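Local coordinates for protein putative glucoamylase (Bacteroides fragilis NCTC 9343, PDB 3EU8) that is a putative glucoamylase, which would probably hydrolyse alpha-linked glucose polymers or oligosaccharides, though its true substrate is not established, at residues I163-L166 / W167-V170; V417-G420 / L421-L424; G52-A56 / G57-I61. All coordinates share one frame; numbering follows the deposited sequence.

Contact 1. Residues I163-L166 / W167-V170; sequences IDKL and WREV. With EDO (1,2-ethanediol), chain S.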
ATOM      1  N   ILE A 163      14.848 -14.637   0.085  1.00 20.23           N
ATOM      2  CA  ILE A 163      14.184 -13.462  -0.506  1.00 22.71           C
ATOM      3  C   ILE A 163      14.873 -12.964  -1.777  1.00 20.48           C
ATOM      4  O   ILE A 163      14.210 -12.615  -2.744  1.00 23.79           O
ATOM      5  CB  ILE A 163      14.044 -12.257   0.507  1.00 20.79           C
ATOM      6  CG1 ILE A 163      13.145 -12.674   1.668  1.00 22.19           C
ATOM      7  CG2 ILE A 163      13.433 -11.056  -0.167  1.00 17.71           C
ATOM      8  CD1 ILE A 163      13.140 -11.723   2.818  1.00 19.41           C
ATOM      9  N   ASP A 164      16.191 -12.903  -1.776  1.00 20.93           N
ATOM     10  CA  ASP A 164      16.899 -12.454  -2.976  1.00 23.71           C
ATOM     11  C   ASP A 164      16.644 -13.397  -4.175  1.00 23.86           C
ATOM     12  O   ASP A 164      16.488 -12.937  -5.309  1.00 22.15           O
ATOM     13  CB  ASP A 164      18.389 -12.274  -2.706  1.00 23.60           C
ATOM     14  CG  ASP A 164      19.143 -11.593  -3.875  1.00 26.64           C
ATOM     15  OD1 ASP A 164      18.919 -10.382  -4.115  1.00 22.63           O
ATOM     16  OD2 ASP A 164      19.947 -12.302  -4.546  1.00 28.73           O
ATOM     17  N   LYS A 165      16.568 -14.697  -3.911  1.00 22.86           N
ATOM     18  CA  LYS A 165      16.218 -15.674  -4.959  1.00 24.79           C
ATOM     19  C   LYS A 165      14.789 -15.452  -5.487  1.00 24.14           C
ATOM     20  O   LYS A 165      14.589 -15.464  -6.681  1.00 23.01           O
ATOM     21  CB  LYS A 165      16.362 -17.128  -4.451  1.00 25.95           C
ATOM     22  CG  LYS A 165      16.347 -18.178  -5.564  1.00 27.70           C
ATOM     23  CD  LYS A 165      16.701 -19.536  -5.004  1.00 30.13           C
ATOM     24  CE  LYS A 165      16.381 -20.678  -5.984  1.00 32.18           C
ATOM     25  NZ  LYS A 165      14.928 -21.089  -5.931  1.00 28.97           N
ATOM     26  N   LEU A 166      13.802 -15.257  -4.603  1.00 23.75           N
ATOM     27  CA  LEU A 166      12.423 -14.886  -5.056  1.00 21.30           C
ATOM     28  C   LEU A 166      12.418 -13.639  -5.914  1.00 20.37           C
ATOM     29  O   LEU A 166      11.811 -13.619  -6.978  1.00 21.32           O
ATOM     30  CB  LEU A 166      11.447 -14.701  -3.886  1.00 19.30           C
ATOM     31  CG  LEU A 166      11.126 -15.949  -3.044  1.00 23.08           C
ATOM     32  CD1 LEU A 166      10.397 -15.530  -1.728  1.00 22.93           C
ATOM     33  CD2 LEU A 166      10.403 -17.056  -3.850  1.00 18.55           C
ATOM     34  N   TRP A 167      13.106 -12.604  -5.451  1.00 21.36           N
ATOM     35  CA  TRP A 167      13.312 -11.378  -6.221  1.00 19.18           C
ATOM     36  C   TRP A 167      13.913 -11.634  -7.603  1.00 21.04           C
ATOM     37  O   TRP A 167      13.444 -11.120  -8.618  1.00 21.78           O
ATOM     38  CB  TRP A 167      14.217 -10.475  -5.408  1.00 18.83           C
ATOM     39  CG  TRP A 167      14.877  -9.285  -6.100  1.00 19.20           C
ATOM     40  CD1 TRP A 167      16.228  -8.999  -6.103  1.00 23.03           C
ATOM     41  CD2 TRP A 167      14.244  -8.187  -6.781  1.00 20.93           C
ATOM     42  NE1 TRP A 167      16.458  -7.822  -6.749  1.00 21.75           N
ATOM     43  CE2 TRP A 167      15.270  -7.311  -7.203  1.00 21.50           C
ATOM     44  CE3 TRP A 167      12.915  -7.868  -7.096  1.00 24.01           C
ATOM     45  CZ2 TRP A 167      15.008  -6.126  -7.919  1.00 22.19           C
ATOM     46  CZ3 TRP A 167      12.650  -6.692  -7.761  1.00 16.66           C
ATOM     47  CH2 TRP A 167      13.702  -5.846  -8.206  1.00 22.16           C
ATOM     48  N   ARG A 168      14.967 -12.429  -7.653  1.00 22.15           N
ATOM     49  CA  ARG A 168      15.594 -12.749  -8.935  1.00 21.30           C
ATOM     50  C   ARG A 168      14.702 -13.475  -9.927  1.00 21.84           C
ATOM     51  O   ARG A 168      14.870 -13.323 -11.128  1.00 20.63           O
ATOM     52  CB  ARG A 168      16.849 -13.572  -8.723  1.00 23.95           C
ATOM     53  CG  ARG A 168      17.988 -12.801  -8.089  1.00 23.30           C
ATOM     54  CD  ARG A 168      19.269 -13.582  -8.149  1.00 27.96           C
ATOM     55  NE  ARG A 168      19.353 -14.617  -7.143  1.00 25.67           N
ATOM     56  CZ  ARG A 168      19.480 -15.933  -7.327  1.00 29.25           C
ATOM     57  NH1 ARG A 168      19.490 -16.516  -8.523  1.00 24.01           N
ATOM     58  NH2 ARG A 168      19.587 -16.697  -6.242  1.00 26.85           N
ATOM     59  N   GLU A 169      13.785 -14.287  -9.412  1.00 23.38           N
ATOM     60  CA  GLU A 169      12.877 -15.097 -10.225  1.00 22.34           C
ATOM     61  C   GLU A 169      11.748 -14.348 -10.872  1.00 22.41           C
ATOM     62  O   GLU A 169      11.127 -14.889 -11.764  1.00 24.81           O
ATOM     63  CB  GLU A 169      12.322 -16.277  -9.374  1.00 22.42           C
ATOM     64  CG  GLU A 169      13.402 -17.292  -9.101  1.00 19.18           C
ATOM     65  CD  GLU A 169      13.117 -18.292  -8.010  1.00 25.64           C
ATOM     66  OE1 GLU A 169      12.290 -18.051  -7.117  1.00 27.94           O
ATOM     67  OE2 GLU A 169      13.786 -19.337  -8.022  1.00 27.10           O
ATOM     68  N   VAL A 170      11.444 -13.133 -10.426  1.00 22.44           N
ATOM     69  CA  VAL A 170      10.353 -12.403 -11.018  1.00 21.98           C
ATOM     70  C   VAL A 170      10.726 -11.973 -12.445  1.00 22.45           C
ATOM     71  O   VAL A 170      11.689 -11.234 -12.640  1.00 24.20           O
ATOM     72  CB  VAL A 170       9.906 -11.170 -10.178  1.00 24.48           C
ATOM     73  CG1 VAL A 170       8.740 -10.449 -10.850  1.00 17.68           C
ATOM     74  CG2 VAL A 170       9.556 -11.566  -8.749  1.00 17.42           C
TER
HETATM   75  C1  EDO S 460      20.060 -20.635  -7.868  1.00 42.37           C
HETATM   76  O1  EDO S 460      20.391 -19.799  -6.754  1.00 49.88           O
HETATM   77  C2  EDO S 460      19.220 -19.839  -8.857  1.00 49.41           C
HETATM   78  O2  EDO S 460      18.437 -20.669  -9.723  1.00 45.34           O
HETATM   79  O   HOH W   1      20.390 -15.065  -3.818  1.00 30.43           O
HETATM   80  O   HOH W   2      13.064 -19.878  -4.458  1.00 23.54           O
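The last two turns of helix 154-169, an amphipathic alpha-helix, pair charged side chains four residues apart on one flank and bury apolar ones on the other. On the polar flank Lys165 meets Glu169 one turn on in a salt bridge of 3.0 Å between NZ and OE2. The lysine chain runs extended as far as CE and bends at its last torsion (chi4 -82°), which turns NZ back to the syn side of OE2, 23° out of the carboxylate plane. A water accepts from Lys165 NZ and donates weakly to Glu169 OE1, whose stronger partner is the guanidinium of Arg104. The carboxylate is thereby shared between two cations, which would be expected to stabilise its negative charge. Beside it, Asp164 OD2 makes a longer salt bridge, 3.5 Å, to Arg168 NE, meeting the edge of a guanidinium turned 42° from the carboxylate. A second water joins the pair, donating to OD2 and accepting from NH2. On the buried flank Leu166 packs on Val96 and Leu99 of helix 85-101, while the Trp167 indole reaches helix 206-214 and gives its NE1 hydrogen to Asp416. Trp167 CD1, the carbon next to NE1, lies at the ring edge 3.6 Å from Asp164 OD1. In the guanidinium plane, Arg168 NH2 donates to O1 of an ethanediol at 3.2 Å.

Contact 2. Residues V417-G420 / L421-L424; sequences VQNG and LKKL. With EDO (1,2-ethanediol), chain B.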
ATOM      1  N   VAL A 417      17.499  -1.460  -6.223  1.00 22.89           N
ATOM      2  CA  VAL A 417      16.577  -0.333  -6.228  1.00 22.92           C
ATOM      3  C   VAL A 417      17.300   0.915  -6.681  1.00 24.27           C
ATOM      4  O   VAL A 417      16.792   1.609  -7.517  1.00 25.40           O
ATOM      5  CB  VAL A 417      15.928  -0.095  -4.836  1.00 22.78           C
ATOM      6  CG1 VAL A 417      15.149   1.207  -4.788  1.00 20.30           C
ATOM      7  CG2 VAL A 417      15.077  -1.297  -4.442  1.00 22.71           C
ATOM      8  N   GLN A 418      18.488   1.181  -6.139  1.00 23.73           N
ATOM      9  CA  GLN A 418      19.265   2.356  -6.550  1.00 25.17           C
ATOM     10  C   GLN A 418      19.569   2.359  -8.036  1.00 24.63           C
ATOM     11  O   GLN A 418      19.438   3.393  -8.681  1.00 22.95           O
ATOM     12  CB  GLN A 418      20.560   2.484  -5.730  1.00 24.18           C
ATOM     13  CG  GLN A 418      20.320   2.917  -4.234  1.00 31.54           C
ATOM     14  CD  GLN A 418      19.847   4.396  -4.088  1.00 40.69           C
ATOM     15  OE1 GLN A 418      20.441   5.281  -4.684  1.00 37.50           O
ATOM     16  NE2 GLN A 418      18.770   4.651  -3.286  1.00 38.88           N
ATOM     17  N   ASN A 419      19.962   1.202  -8.572  1.00 25.23           N
ATOM     18  CA  ASN A 419      20.320   1.098  -9.979  1.00 27.51           C
ATOM     19  C   ASN A 419      19.076   1.329 -10.860  1.00 26.46           C
ATOM     20  O   ASN A 419      19.159   1.966 -11.884  1.00 26.27           O
ATOM     21  CB  ASN A 419      20.963  -0.261 -10.312  1.00 28.55           C
ATOM     22  CG  ASN A 419      22.442  -0.372  -9.886  1.00 32.72           C
ATOM     23  OD1 ASN A 419      23.200   0.581  -9.965  1.00 34.27           O
ATOM     24  ND2 ASN A 419      22.856  -1.576  -9.469  1.00 37.09           N
ATOM     25  N   GLY A 420      17.936   0.787 -10.458  1.00 25.79           N
ATOM     26  CA  GLY A 420      16.689   1.016 -11.168  1.00 25.41           C
ATOM     27  C   GLY A 420      16.308   2.490 -11.191  1.00 25.37           C
ATOM     28  O   GLY A 420      15.910   3.014 -12.212  1.00 24.03           O
ATOM     29  N   LEU A 421      16.469   3.176 -10.059  1.00 26.99           N
ATOM     30  CA  LEU A 421      16.123   4.593  -9.996  1.00 25.33           C
ATOM     31  C   LEU A 421      17.018   5.418 -10.914  1.00 25.56           C
ATOM     32  O   LEU A 421      16.528   6.305 -11.642  1.00 23.60           O
ATOM     33  CB  LEU A 421      16.137   5.121  -8.555  1.00 26.54           C
ATOM     34  CG  LEU A 421      15.001   4.681  -7.611  1.00 25.61           C
ATOM     35  CD1 LEU A 421      15.410   4.967  -6.148  1.00 22.13           C
ATOM     36  CD2 LEU A 421      13.654   5.348  -7.947  1.00 20.57           C
ATOM     37  N   LYS A 422      18.318   5.129 -10.889  1.00 26.97           N
ATOM     38  CA  LYS A 422      19.295   5.784 -11.785  1.00 27.51           C
ATOM     39  C   LYS A 422      18.938   5.563 -13.248  1.00 26.65           C
ATOM     40  O   LYS A 422      18.919   6.496 -14.017  1.00 25.02           O
ATOM     41  CB  LYS A 422      20.731   5.267 -11.536  1.00 28.64           C
ATOM     42  CG  LYS A 422      21.326   5.647 -10.156  1.00 40.79           C
ATOM     43  CD  LYS A 422      22.581   4.787  -9.781  1.00 50.47           C
ATOM     44  CE  LYS A 422      23.439   5.420  -8.660  1.00 50.46           C
ATOM     45  NZ  LYS A 422      22.682   5.600  -7.397  1.00 52.65           N
ATOM     46  N   LYS A 423      18.635   4.323 -13.610  1.00 25.93           N
ATOM     47  CA  LYS A 423      18.285   3.967 -14.985  1.00 26.75           C
ATOM     48  C   LYS A 423      17.074   4.776 -15.537  1.00 25.91           C
ATOM     49  O   LYS A 423      17.070   5.210 -16.700  1.00 26.76           O
ATOM     50  CB  LYS A 423      18.027   2.458 -15.060  1.00 27.61           C
ATOM     51  CG  LYS A 423      17.919   1.874 -16.443  1.00 31.99           C
ATOM     52  CD  LYS A 423      17.827   0.360 -16.403  1.00 39.08           C
ATOM     53  CE  LYS A 423      17.930  -0.231 -17.811  1.00 43.47           C
ATOM     54  NZ  LYS A 423      18.320  -1.681 -17.826  1.00 42.41           N
ATOM     55  N   LEU A 424      16.083   5.009 -14.690  1.00 25.90           N
ATOM     56  CA  LEU A 424      14.858   5.736 -15.073  1.00 26.04           C
ATOM     57  C   LEU A 424      14.967   7.277 -15.013  1.00 26.67           C
ATOM     58  O   LEU A 424      14.041   7.996 -15.418  1.00 26.16           O
ATOM     59  CB  LEU A 424      13.702   5.273 -14.195  1.00 26.01           C
ATOM     60  CG  LEU A 424      13.381   3.765 -14.290  1.00 26.12           C
ATOM     61  CD1 LEU A 424      12.075   3.392 -13.589  1.00 21.15           C
ATOM     62  CD2 LEU A 424      13.330   3.355 -15.764  1.00 22.93           C
TER
HETATM   63  C1  EDO B 473      18.934   7.467  -6.416  1.00 51.19           C
HETATM   64  O1  EDO B 473      19.761   7.989  -5.371  1.00 56.82           O
HETATM   65  C2  EDO B 473      18.807   8.507  -7.512  1.00 49.40           C
HETATM   66  O2  EDO B 473      19.580   8.122  -8.665  1.00 47.65           O
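Lys422 folds back over Gln418, one turn earlier in helix 415-424, a short alpha-helix near the C-terminus. Its CB sits 3.7 Å from Gln418 O, the same carbonyl that accepts the Lys422 backbone N-H in an i to i+4 bond. CG comes closer, 3.3 Å from Gln418 O, and also touches O2 of a bound ethanediol. CD stays close to that carbonyl oxygen, and a bend at the end of the chain (chi4 60°) then brings NZ to 3.5 Å from Gln418 OE1. The amide is held from elsewhere: a bend at chi2 (-70°) lets Gln418 NE2 reach and donate to Met412 O in the preceding helix, and OE1 accepts from O1 of the ethanediol. The ethanediol molecule is also hydrogen-bonded to Phe426 O. Round the helix from these polar groups, Val417 and Leu421 run alongside each other off the same face. Leu421 also packs on Ile210 of helix 206-214 and on Met412, while Val417 touches Phe411, joining this helix to two others. Within the pair the touch is made by single methyls, Val417 CG1 and Leu421 CD1, 4.0 Å apart.

Contact 3. Residues G52-A56 / G57-I61; sequences GEYPA and GGPEI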
ATOM      1  N   GLY A  52     -18.118 -11.955  11.795  1.00 23.16           N
ATOM      2  CA  GLY A  52     -18.058 -13.312  11.325  1.00 23.69           C
ATOM      3  C   GLY A  52     -18.770 -13.633  10.035  1.00 23.57           C
ATOM      4  O   GLY A  52     -18.708 -14.761   9.555  1.00 24.57           O
ATOM      5  N   GLU A  53     -19.428 -12.646   9.459  1.00 24.38           N
ATOM      6  CA  GLU A  53     -20.182 -12.815   8.217  1.00 23.86           C
ATOM      7  C   GLU A  53     -19.347 -12.411   7.016  1.00 23.93           C
ATOM      8  O   GLU A  53     -18.798 -11.322   6.975  1.00 25.10           O
ATOM      9  CB  GLU A  53     -21.474 -11.992   8.278  1.00 27.68           C
ATOM     10  CG  GLU A  53     -22.479 -12.214   7.158  1.00 34.52           C
ATOM     11  CD  GLU A  53     -23.788 -11.440   7.419  1.00 49.82           C
ATOM     12  OE1 GLU A  53     -23.780 -10.421   8.188  1.00 44.18           O
ATOM     13  OE2 GLU A  53     -24.828 -11.856   6.851  1.00 54.54           O
ATOM     14  N   TYR A  54     -19.243 -13.310   6.047  1.00 24.11           N
ATOM     15  CA  TYR A  54     -18.410 -13.127   4.862  1.00 24.04           C
ATOM     16  C   TYR A  54     -19.246 -13.415   3.615  1.00 27.33           C
ATOM     17  O   TYR A  54     -19.244 -14.543   3.138  1.00 28.39           O
ATOM     18  CB  TYR A  54     -17.202 -14.074   4.920  1.00 22.43           C
ATOM     19  CG  TYR A  54     -16.228 -13.712   6.012  1.00 20.59           C
ATOM     20  CD1 TYR A  54     -15.286 -12.713   5.813  1.00 18.80           C
ATOM     21  CD2 TYR A  54     -16.267 -14.348   7.242  1.00 17.04           C
ATOM     22  CE1 TYR A  54     -14.415 -12.370   6.812  1.00 20.11           C
ATOM     23  CE2 TYR A  54     -15.400 -14.002   8.265  1.00 19.54           C
ATOM     24  CZ  TYR A  54     -14.481 -13.010   8.047  1.00 21.40           C
ATOM     25  OH  TYR A  54     -13.586 -12.650   9.025  1.00 18.90           O
ATOM     26  N   PRO A  55     -19.942 -12.389   3.076  1.00 31.00           N
ATOM     27  CA  PRO A  55     -20.810 -12.551   1.907  1.00 34.38           C
ATOM     28  C   PRO A  55     -20.068 -12.618   0.554  1.00 34.02           C
ATOM     29  O   PRO A  55     -20.639 -13.069  -0.439  1.00 34.63           O
ATOM     30  CB  PRO A  55     -21.668 -11.283   1.952  1.00 33.55           C
ATOM     31  CG  PRO A  55     -20.729 -10.250   2.435  1.00 33.48           C
ATOM     32  CD  PRO A  55     -19.931 -10.978   3.517  1.00 32.93           C
ATOM     33  N   ALA A  56     -18.812 -12.205   0.515  1.00 32.58           N
ATOM     34  CA  ALA A  56     -18.116 -12.064  -0.746  1.00 32.99           C
ATOM     35  C   ALA A  56     -16.689 -12.562  -0.661  1.00 31.97           C
ATOM     36  O   ALA A  56     -15.764 -11.870  -1.106  1.00 35.26           O
ATOM     37  CB  ALA A  56     -18.121 -10.596  -1.154  1.00 33.46           C
ATOM     38  N   GLY A  57     -16.506 -13.744  -0.087  1.00 26.26           N
ATOM     39  CA  GLY A  57     -15.176 -14.304   0.114  1.00 27.32           C
ATOM     40  C   GLY A  57     -14.725 -14.317   1.574  1.00 26.07           C
ATOM     41  O   GLY A  57     -14.986 -13.385   2.311  1.00 25.68           O
ATOM     42  N   GLY A  58     -14.024 -15.374   1.961  1.00 25.65           N
ATOM     43  CA  GLY A  58     -13.675 -15.607   3.354  1.00 25.17           C
ATOM     44  C   GLY A  58     -12.341 -15.038   3.808  1.00 22.10           C
ATOM     45  O   GLY A  58     -11.498 -14.642   2.997  1.00 22.48           O
ATOM     46  N   PRO A  59     -12.097 -15.121   5.113  1.00 20.96           N
ATOM     47  CA  PRO A  59     -10.886 -14.661   5.730  1.00 19.83           C
ATOM     48  C   PRO A  59      -9.672 -15.568   5.466  1.00 21.50           C
ATOM     49  O   PRO A  59      -8.567 -15.161   5.736  1.00 23.73           O
ATOM     50  CB  PRO A  59     -11.258 -14.604   7.209  1.00 18.70           C
ATOM     51  CG  PRO A  59     -12.169 -15.770   7.357  1.00 21.22           C
ATOM     52  CD  PRO A  59     -12.983 -15.783   6.093  1.00 22.69           C
ATOM     53  N   GLU A  60      -9.858 -16.754   4.887  1.00 22.81           N
ATOM     54  CA  GLU A  60      -8.745 -17.655   4.590  1.00 24.17           C
ATOM     55  C   GLU A  60      -7.958 -17.234   3.321  1.00 23.72           C
ATOM     56  O   GLU A  60      -6.862 -17.747   3.060  1.00 23.11           O
ATOM     57  CB  GLU A  60      -9.247 -19.136   4.492  1.00 24.23           C
ATOM     58  CG  GLU A  60     -10.029 -19.524   3.228  1.00 24.05           C
ATOM     59  CD  GLU A  60     -11.462 -19.050   3.209  1.00 29.89           C
ATOM     60  OE1 GLU A  60     -11.957 -18.509   4.241  1.00 26.06           O
ATOM     61  OE2 GLU A  60     -12.110 -19.254   2.159  1.00 29.13           O
ATOM     62  N   ILE A  61      -8.553 -16.340   2.517  1.00 23.15           N
ATOM     63  CA  ILE A  61      -7.894 -15.769   1.330  1.00 23.13           C
ATOM     64  C   ILE A  61      -6.801 -14.754   1.728  1.00 22.44           C
ATOM     65  O   ILE A  61      -7.048 -13.853   2.534  1.00 21.53           O
ATOM     66  CB  ILE A  61      -8.927 -15.121   0.377  1.00 22.02           C
ATOM     67  CG1 ILE A  61     -10.016 -16.152   0.021  1.00 24.10           C
ATOM     68  CG2 ILE A  61      -8.255 -14.499  -0.890  1.00 15.84           C
ATOM     69  CD1 ILE A  61      -9.532 -17.532  -0.458  1.00 18.72           C
TER
HETATM   70  O   HOH W   3     -17.918 -16.183   1.238  1.00 39.91           O
HETATM   71  O   HOH W   4     -16.837 -11.486   2.524  1.00 18.68           O
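Tyr54 and Pro59, five residues apart, meet ring against ring, the proline standing over one face of the phenol. Pro59 CD is 3.5 Å from the centroid of the tyrosine ring and only 4° off its normal, a nearly ideal CH-pi contact. The rest of the pyrrolidine edge runs from there toward the hydroxyl end: CG lies 3.7 Å from Tyr54 CZ, and CB approaches OH. The Pro59 side chain is set nearly perpendicular to the run of the tyrosine. Tyr54 owes its position to a first torsion of -68°, which sets CG opposite the carbonyl carbon, and to a second of -82°, which turns the ring broadside to the proline. The hydroxyl is bonded to the backbone N of His49, whose imidazole stacks with the phenol, and these two contacts probably help to hold the ring in this orientation. The chain here forms the connection between strands 47-49 and 61-63, a surface loop that doubles back through Ala56 and Gly57 and ends in a type I beta turn from Gly58 to Ile61, with Pro59 at its second position. Two waters, one on each face of the bend, bridge its arms. One donates to Tyr54 O and accepts from Gly57 N; the other accepts from Ala56 N and donates to Gly57 O at 2.7 Å. That same Gly57 O lies 3.5 Å from Tyr54 CB, close to the root of the aromatic side chain. Gly57 itself has a positive phi. Glu60 curls its carboxylate back over Gly58, bringing OE1 near Gly58 CA.

All three contacts are local, each formed within one continuous piece of chain, and they illustrate how helices and a loop use neighbours in sequence differently. Contacts 1 and 2 are neighbours in space: their centres lie 18 Å apart and their nearest atoms about 6 Å, without touching. Helix 206-214 packs against both, and Asp416, just before residues 417-424, ties the two helices together through the Trp167 indole. Contact 3 lies 31 Å from contact 1 and 40 Å from contact 2, centre to centre, on the opposite side of the chain's centre from contact 2. The potassium site of Ser11 and Thr14 belongs to none of them.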